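Local coordinates for group 3 allergen SMIPP-S YvT004A06 (PDB 3H7T), which belongs to the trypsin-like serine protease family as a scabies mite inactivated paralogue and therefore probably lacks the peptidase activity of its relatives, at residues 28-32 with 102-107; 57-61 with 135-139. All blocks are in the same frame, centred on the assembly; numbering follows the deposited sequence.

Trypsin-like proteases show how later parts of a chain return to pack on the first of two beta barrels, and the two contacts sample this at separate points. Along the sequence their segments alternate, 28-32, 57-61, 102-107, 135-139, so neither contact is nested inside the other. Both first segments belong to the N-terminal barrel, one at the end of strand 26-30, the other in the loop between strands 51-55 and 65-74. Contact 1 lays the inter-barrel linker across the end of a first-barrel strand; contact 2 pairs a first-barrel loop with the segment leading into strand 140-147 of the second barrel. The centres lie 18 Å apart and the nearest atoms about 6 Å, without touching.

Contact 1. Residues 28-32 with 102-107; sequences GSILT and TKKIEL
In the trypsin double-barrel fold, the inter-barrel linker runs across the end of strand 26-30 of the first barrel. Residues 102-107 are extended; the directions 29 to 32 and 102 to 107 lie 87° apart, with the CA atoms of I30 and K104 4.7 Å from each other. L31 and T32 face F35 in a classic beta bulge. One direct hydrogen bond fixes the crossing, I105 N to I30 O (2.8 Å, 174°). I30 (chi1 m, chi2 -91°) points toward the linker, CB 3.3 Å from K103 O and CD1 4.1 Å from T102 CG2. K104 holds CB 3.3 Å from L31 O and 4.0 Å from I30 CG2, while its amino end leads away (chi1 p). L31 starts away, but its m,t rotamer brings CD2 3.8 Å from L107 CD2 and 4.1 Å from I105 CG2. I105, chi1 t, sets CG2 3.4 Å from S29 OG. L196 and I224 extend this apolar cluster. One water donates to both L31 O (2.7 Å) and I105 O (2.5 Å).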
ATOM      1  N   GLY A  28      -1.953  -2.859  -4.218  1.00 21.92           N
ATOM      2  CA  GLY A  28      -0.910  -2.169  -4.975  1.00 23.16           C
ATOM      3  C   GLY A  28      -1.500  -0.951  -5.666  1.00 23.57           C
ATOM      4  O   GLY A  28      -2.703  -0.681  -5.553  1.00 23.47           O
ATOM      5  N   SER A  29      -0.659  -0.213  -6.381  1.00 22.13           N
ATOM      6  CA  SER A  29      -1.123   0.954  -7.118  1.00 24.12           C
ATOM      7  C   SER A  29      -0.376   1.087  -8.459  1.00 24.51           C
ATOM      8  O   SER A  29       0.821   0.793  -8.531  1.00 25.50           O
ATOM      9  CB  SER A  29      -0.943   2.212  -6.253  1.00 24.64           C
ATOM     10  OG  SER A  29      -1.977   3.149  -6.515  1.00 38.23           O
ATOM     11  N   ILE A  30      -1.094   1.514  -9.502  1.00 23.49           N
ATOM     12  CA  ILE A  30      -0.529   1.747 -10.831  1.00 24.07           C
ATOM     13  C   ILE A  30       0.301   3.028 -10.872  1.00 23.89           C
ATOM     14  O   ILE A  30      -0.241   4.127 -10.719  1.00 22.71           O
ATOM     15  CB  ILE A  30      -1.621   1.932 -11.944  1.00 24.67           C
ATOM     16  CG1 ILE A  30      -2.796   0.944 -11.795  1.00 27.76           C
ATOM     17  CG2 ILE A  30      -0.972   1.917 -13.335  1.00 20.07           C
ATOM     18  CD1 ILE A  30      -2.666  -0.345 -12.531  1.00 27.98           C
ATOM     19  N   LEU A  31       1.597   2.885 -11.127  1.00 23.93           N
ATOM     20  CA  LEU A  31       2.454   4.046 -11.391  1.00 25.17           C
ATOM     21  C   LEU A  31       2.550   4.367 -12.890  1.00 26.18           C
ATOM     22  O   LEU A  31       2.418   5.530 -13.299  1.00 26.45           O
ATOM     23  CB  LEU A  31       3.839   3.851 -10.760  1.00 25.13           C
ATOM     24  CG  LEU A  31       3.843   3.780  -9.226  1.00 26.49           C
ATOM     25  CD1 LEU A  31       5.258   3.673  -8.688  1.00 32.37           C
ATOM     26  CD2 LEU A  31       3.111   4.967  -8.595  1.00 26.07           C
ATOM     27  N   THR A  32       2.789   3.334 -13.696  1.00 26.59           N
ATOM     28  CA  THR A  32       2.772   3.436 -15.163  1.00 27.50           C
ATOM     29  C   THR A  32       2.193   2.147 -15.726  1.00 28.27           C
ATOM     30  O   THR A  32       1.906   1.213 -14.972  1.00 28.97           O
ATOM     31  CB  THR A  32       4.188   3.651 -15.788  1.00 27.16           C
ATOM     32  OG1 THR A  32       4.961   2.447 -15.685  1.00 28.21           O
ATOM     33  CG2 THR A  32       4.943   4.806 -15.126  1.00 24.08           C
ATOM     34  N   THR A 102      -9.032   1.566 -14.848  1.00 31.46           N
ATOM     35  CA  THR A 102      -7.596   1.339 -14.755  1.00 30.83           C
ATOM     36  C   THR A 102      -6.827   2.597 -15.161  1.00 30.61           C
ATOM     37  O   THR A 102      -6.803   2.962 -16.342  1.00 30.02           O
ATOM     38  CB  THR A 102      -7.153   0.124 -15.608  1.00 30.74           C
ATOM     39  OG1 THR A 102      -8.058  -0.971 -15.404  1.00 34.22           O
ATOM     40  CG2 THR A 102      -5.759  -0.319 -15.220  1.00 32.53           C
ATOM     41  N   LYS A 103      -6.216   3.257 -14.173  1.00 30.28           N
ATOM     42  CA  LYS A 103      -5.499   4.526 -14.379  1.00 31.01           C
ATOM     43  C   LYS A 103      -4.240   4.583 -13.530  1.00 30.07           C
ATOM     44  O   LYS A 103      -4.190   4.000 -12.448  1.00 28.23           O
ATOM     45  CB  LYS A 103      -6.380   5.733 -14.010  1.00 31.64           C
ATOM     46  CG  LYS A 103      -7.697   5.843 -14.773  1.00 36.66           C
ATOM     47  CD  LYS A 103      -8.572   6.988 -14.264  1.00 42.39           C
ATOM     48  CE  LYS A 103      -8.113   8.346 -14.770  1.00 47.28           C
ATOM     49  NZ  LYS A 103      -8.969   9.437 -14.225  1.00 51.89           N
ATOM     50  N   LYS A 104      -3.230   5.316 -13.999  1.00 29.76           N
ATOM     51  CA  LYS A 104      -2.046   5.542 -13.177  1.00 30.12           C
ATOM     52  C   LYS A 104      -2.289   6.641 -12.143  1.00 29.42           C
ATOM     53  O   LYS A 104      -3.070   7.568 -12.374  1.00 29.61           O
ATOM     54  CB  LYS A 104      -0.791   5.821 -14.025  1.00 31.07           C
ATOM     55  CG  LYS A 104      -0.875   6.991 -14.986  1.00 36.11           C
ATOM     56  CD  LYS A 104       0.455   7.179 -15.719  1.00 43.86           C
ATOM     57  CE  LYS A 104       0.331   8.132 -16.891  1.00 46.16           C
ATOM     58  NZ  LYS A 104      -0.212   7.447 -18.100  1.00 49.93           N
ATOM     59  N   ILE A 105      -1.633   6.509 -10.993  1.00 28.40           N
ATOM     60  CA  ILE A 105      -1.641   7.536  -9.956  1.00 27.52           C
ATOM     61  C   ILE A 105      -0.290   8.245  -9.966  1.00 27.25           C
ATOM     62  O   ILE A 105       0.749   7.592 -10.024  1.00 25.87           O
ATOM     63  CB  ILE A 105      -1.925   6.934  -8.533  1.00 27.30           C
ATOM     64  CG1 ILE A 105      -2.096   8.037  -7.479  1.00 27.11           C
ATOM     65  CG2 ILE A 105      -0.821   5.967  -8.100  1.00 19.80           C
ATOM     66  CD1 ILE A 105      -3.505   8.591  -7.368  1.00 28.11           C
ATOM     67  N   GLU A 106      -0.311   9.575  -9.904  1.00 28.72           N
ATOM     68  CA  GLU A 106       0.921  10.374  -9.935  1.00 29.99           C
ATOM     69  C   GLU A 106       1.696  10.299  -8.622  1.00 28.96           C
ATOM     70  O   GLU A 106       1.112  10.152  -7.550  1.00 28.72           O
ATOM     71  CB  GLU A 106       0.620  11.841 -10.284  1.00 30.92           C
ATOM     72  CG  GLU A 106       0.061  12.070 -11.692  1.00 38.60           C
ATOM     73  CD  GLU A 106       0.967  11.541 -12.796  1.00 48.39           C
ATOM     74  OE1 GLU A 106       2.170  11.879 -12.801  1.00 52.68           O
ATOM     75  OE2 GLU A 106       0.467  10.790 -13.664  1.00 55.19           O
ATOM     76  N   LEU A 107       3.017  10.398  -8.712  1.00 28.70           N
ATOM     77  CA  LEU A 107       3.858  10.465  -7.517  1.00 27.82           C
ATOM     78  C   LEU A 107       3.801  11.861  -6.887  1.00 27.26           C
ATOM     79  O   LEU A 107       3.538  12.837  -7.584  1.00 27.33           O
ATOM     80  CB  LEU A 107       5.298  10.055  -7.851  1.00 28.37           C
ATOM     81  CG  LEU A 107       5.506   8.581  -8.226  1.00 25.35           C
ATOM     82  CD1 LEU A 107       6.920   8.323  -8.774  1.00 18.52           C
ATOM     83  CD2 LEU A 107       5.233   7.689  -7.014  1.00 23.75           C
TER
HETATM   84  O   HOH W   1       2.670   7.691 -11.679  1.00 35.58           O

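Contact 2. Residues 57-61 with 135-139; sequences SSYRT and YSGDL
A single antiparallel beta bridge joins two surface loops, one probably corresponding to the calcium-binding loop of trypsin and the other to the end of its autolysis loop. Y59 and D138 form a non-hydrogen-bonded pair with CA atoms 5.0 Å apart, bracketed by hydrogen bonds from L139 N to S58 O (2.8 Å) and R60 N to G137 O (3.0 Å). Ahead of the bridge, S57 makes an ST turn, its OG accepting from Y59 N at 3.0 Å; within 135-139, S136 OG donates to D138 O (2.7 Å). The CA-to-CB bond of Y59 points away overall, yet CE1 lies 3.5 Å from D138 OD1. R60 (t, t, p) reaches along 135-137: CD is 3.6 Å from S136 O, and Y135 CD2 lies over one face of the guanidinium, 3.4 Å from CZ. R60 makes a cation-pi interaction with F25, whose backbone N is hydrogen-bonded to Y135 OH. A first-barrel loop thus meets the lead into strand 140-147 of the second barrel, within the two-barrel trypsin fold.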
ATOM      1  N   SER A  57     -10.894  -4.193 -11.633  1.00 23.91           N
ATOM      2  CA  SER A  57     -12.050  -4.820 -10.996  1.00 23.58           C
ATOM      3  C   SER A  57     -12.233  -4.358  -9.551  1.00 22.63           C
ATOM      4  O   SER A  57     -11.253  -4.129  -8.843  1.00 22.82           O
ATOM      5  CB  SER A  57     -11.914  -6.346 -11.046  1.00 22.35           C
ATOM      6  OG  SER A  57     -13.031  -6.978 -10.449  1.00 25.78           O
ATOM      7  N   SER A  58     -13.490  -4.214  -9.134  1.00 22.54           N
ATOM      8  CA  SER A  58     -13.848  -3.983  -7.723  1.00 23.36           C
ATOM      9  C   SER A  58     -13.645  -5.240  -6.868  1.00 22.81           C
ATOM     10  O   SER A  58     -13.594  -5.168  -5.634  1.00 22.55           O
ATOM     11  CB  SER A  58     -15.310  -3.536  -7.606  1.00 23.05           C
ATOM     12  OG  SER A  58     -15.560  -2.350  -8.336  1.00 22.43           O
ATOM     13  N   TYR A  59     -13.548  -6.391  -7.531  1.00 22.79           N
ATOM     14  CA  TYR A  59     -13.419  -7.669  -6.856  1.00 23.29           C
ATOM     15  C   TYR A  59     -11.960  -8.051  -6.648  1.00 23.66           C
ATOM     16  O   TYR A  59     -11.102  -7.719  -7.465  1.00 23.95           O
ATOM     17  CB  TYR A  59     -14.186  -8.765  -7.618  1.00 23.84           C
ATOM     18  CG  TYR A  59     -15.652  -8.439  -7.755  1.00 25.53           C
ATOM     19  CD1 TYR A  59     -16.519  -8.579  -6.671  1.00 23.34           C
ATOM     20  CD2 TYR A  59     -16.173  -7.963  -8.964  1.00 27.41           C
ATOM     21  CE1 TYR A  59     -17.872  -8.259  -6.788  1.00 24.31           C
ATOM     22  CE2 TYR A  59     -17.521  -7.646  -9.087  1.00 27.18           C
ATOM     23  CZ  TYR A  59     -18.363  -7.799  -8.000  1.00 26.47           C
ATOM     24  OH  TYR A  59     -19.703  -7.488  -8.120  1.00 29.04           O
ATOM     25  N   ARG A  60     -11.700  -8.763  -5.554  1.00 23.61           N
ATOM     26  CA  ARG A  60     -10.337  -9.066  -5.121  1.00 24.22           C
ATOM     27  C   ARG A  60      -9.563  -9.959  -6.085  1.00 24.55           C
ATOM     28  O   ARG A  60      -8.362  -9.744  -6.302  1.00 23.01           O
ATOM     29  CB  ARG A  60     -10.341  -9.702  -3.723  1.00 24.17           C
ATOM     30  CG  ARG A  60      -8.945  -9.823  -3.121  1.00 24.18           C
ATOM     31  CD  ARG A  60      -8.960 -10.402  -1.720  1.00 26.00           C
ATOM     32  NE  ARG A  60      -9.347 -11.818  -1.641  1.00 21.60           N
ATOM     33  CZ  ARG A  60      -8.534 -12.849  -1.862  1.00 21.59           C
ATOM     34  NH1 ARG A  60      -7.275 -12.647  -2.222  1.00 21.52           N
ATOM     35  NH2 ARG A  60      -8.990 -14.097  -1.734  1.00 20.37           N
ATOM     36  N   THR A  61     -10.243 -10.967  -6.640  1.00 24.94           N
ATOM     37  CA  THR A  61      -9.564 -12.008  -7.419  1.00 25.88           C
ATOM     38  C   THR A  61     -10.204 -12.275  -8.782  1.00 26.07           C
ATOM     39  O   THR A  61      -9.659 -13.038  -9.569  1.00 25.67           O
ATOM     40  CB  THR A  61      -9.492 -13.366  -6.648  1.00 25.71           C
ATOM     41  OG1 THR A  61     -10.816 -13.856  -6.391  1.00 28.58           O
ATOM     42  CG2 THR A  61      -8.742 -13.231  -5.336  1.00 27.77           C
ATOM     43  N   TYR A 135      -9.977 -11.973   3.856  1.00 20.52           N
ATOM     44  CA  TYR A 135      -9.983 -10.770   3.015  1.00 21.15           C
ATOM     45  C   TYR A 135     -11.405 -10.379   2.618  1.00 21.66           C
ATOM     46  O   TYR A 135     -12.331 -11.191   2.702  1.00 20.68           O
ATOM     47  CB  TYR A 135      -9.140 -10.961   1.751  1.00 21.29           C
ATOM     48  CG  TYR A 135      -7.771 -11.542   1.982  1.00 22.59           C
ATOM     49  CD1 TYR A 135      -6.824 -10.878   2.775  1.00 28.38           C
ATOM     50  CD2 TYR A 135      -7.412 -12.752   1.398  1.00 24.72           C
ATOM     51  CE1 TYR A 135      -5.563 -11.431   2.990  1.00 25.86           C
ATOM     52  CE2 TYR A 135      -6.162 -13.311   1.601  1.00 25.56           C
ATOM     53  CZ  TYR A 135      -5.243 -12.645   2.398  1.00 28.31           C
ATOM     54  OH  TYR A 135      -4.003 -13.198   2.586  1.00 30.20           O
ATOM     55  N   SER A 136     -11.570  -9.128   2.203  1.00 20.23           N
ATOM     56  CA  SER A 136     -12.846  -8.660   1.670  1.00 20.95           C
ATOM     57  C   SER A 136     -12.919  -9.018   0.184  1.00 20.82           C
ATOM     58  O   SER A 136     -11.966  -8.786  -0.546  1.00 20.44           O
ATOM     59  CB  SER A 136     -12.960  -7.142   1.846  1.00 20.69           C
ATOM     60  OG  SER A 136     -14.170  -6.649   1.301  1.00 19.30           O
ATOM     61  N   GLY A 137     -14.047  -9.575  -0.264  1.00 20.89           N
ATOM     62  CA  GLY A 137     -14.259  -9.827  -1.696  1.00 20.84           C
ATOM     63  C   GLY A 137     -14.409  -8.540  -2.502  1.00 22.00           C
ATOM     64  O   GLY A 137     -14.054  -8.482  -3.685  1.00 23.23           O
ATOM     65  N   ASP A 138     -14.921  -7.503  -1.841  1.00 20.84           N
ATOM     66  CA  ASP A 138     -15.229  -6.221  -2.457  1.00 21.14           C
ATOM     67  C   ASP A 138     -14.173  -5.194  -2.062  1.00 20.58           C
ATOM     68  O   ASP A 138     -13.675  -5.210  -0.926  1.00 19.40           O
ATOM     69  CB  ASP A 138     -16.584  -5.712  -1.954  1.00 22.09           C
ATOM     70  CG  ASP A 138     -17.742  -6.634  -2.304  1.00 24.78           C
ATOM     71  OD1 ASP A 138     -17.785  -7.176  -3.424  1.00 25.97           O
ATOM     72  OD2 ASP A 138     -18.646  -6.782  -1.455  1.00 30.67           O
ATOM     73  N   LEU A 139     -13.841  -4.308  -2.994  1.00 21.18           N
ATOM     74  CA  LEU A 139     -12.952  -3.183  -2.707  1.00 20.64           C
ATOM     75  C   LEU A 139     -13.619  -2.254  -1.686  1.00 20.12           C
ATOM     76  O   LEU A 139     -14.790  -1.883  -1.842  1.00 20.59           O
ATOM     77  CB  LEU A 139     -12.598  -2.424  -3.998  1.00 20.87           C
ATOM     78  CG  LEU A 139     -11.731  -1.163  -3.845  1.00 22.01           C
ATOM     79  CD1 LEU A 139     -10.306  -1.555  -3.478  1.00 18.18           C
ATOM     80  CD2 LEU A 139     -11.752  -0.327  -5.127  1.00 19.59           C
TER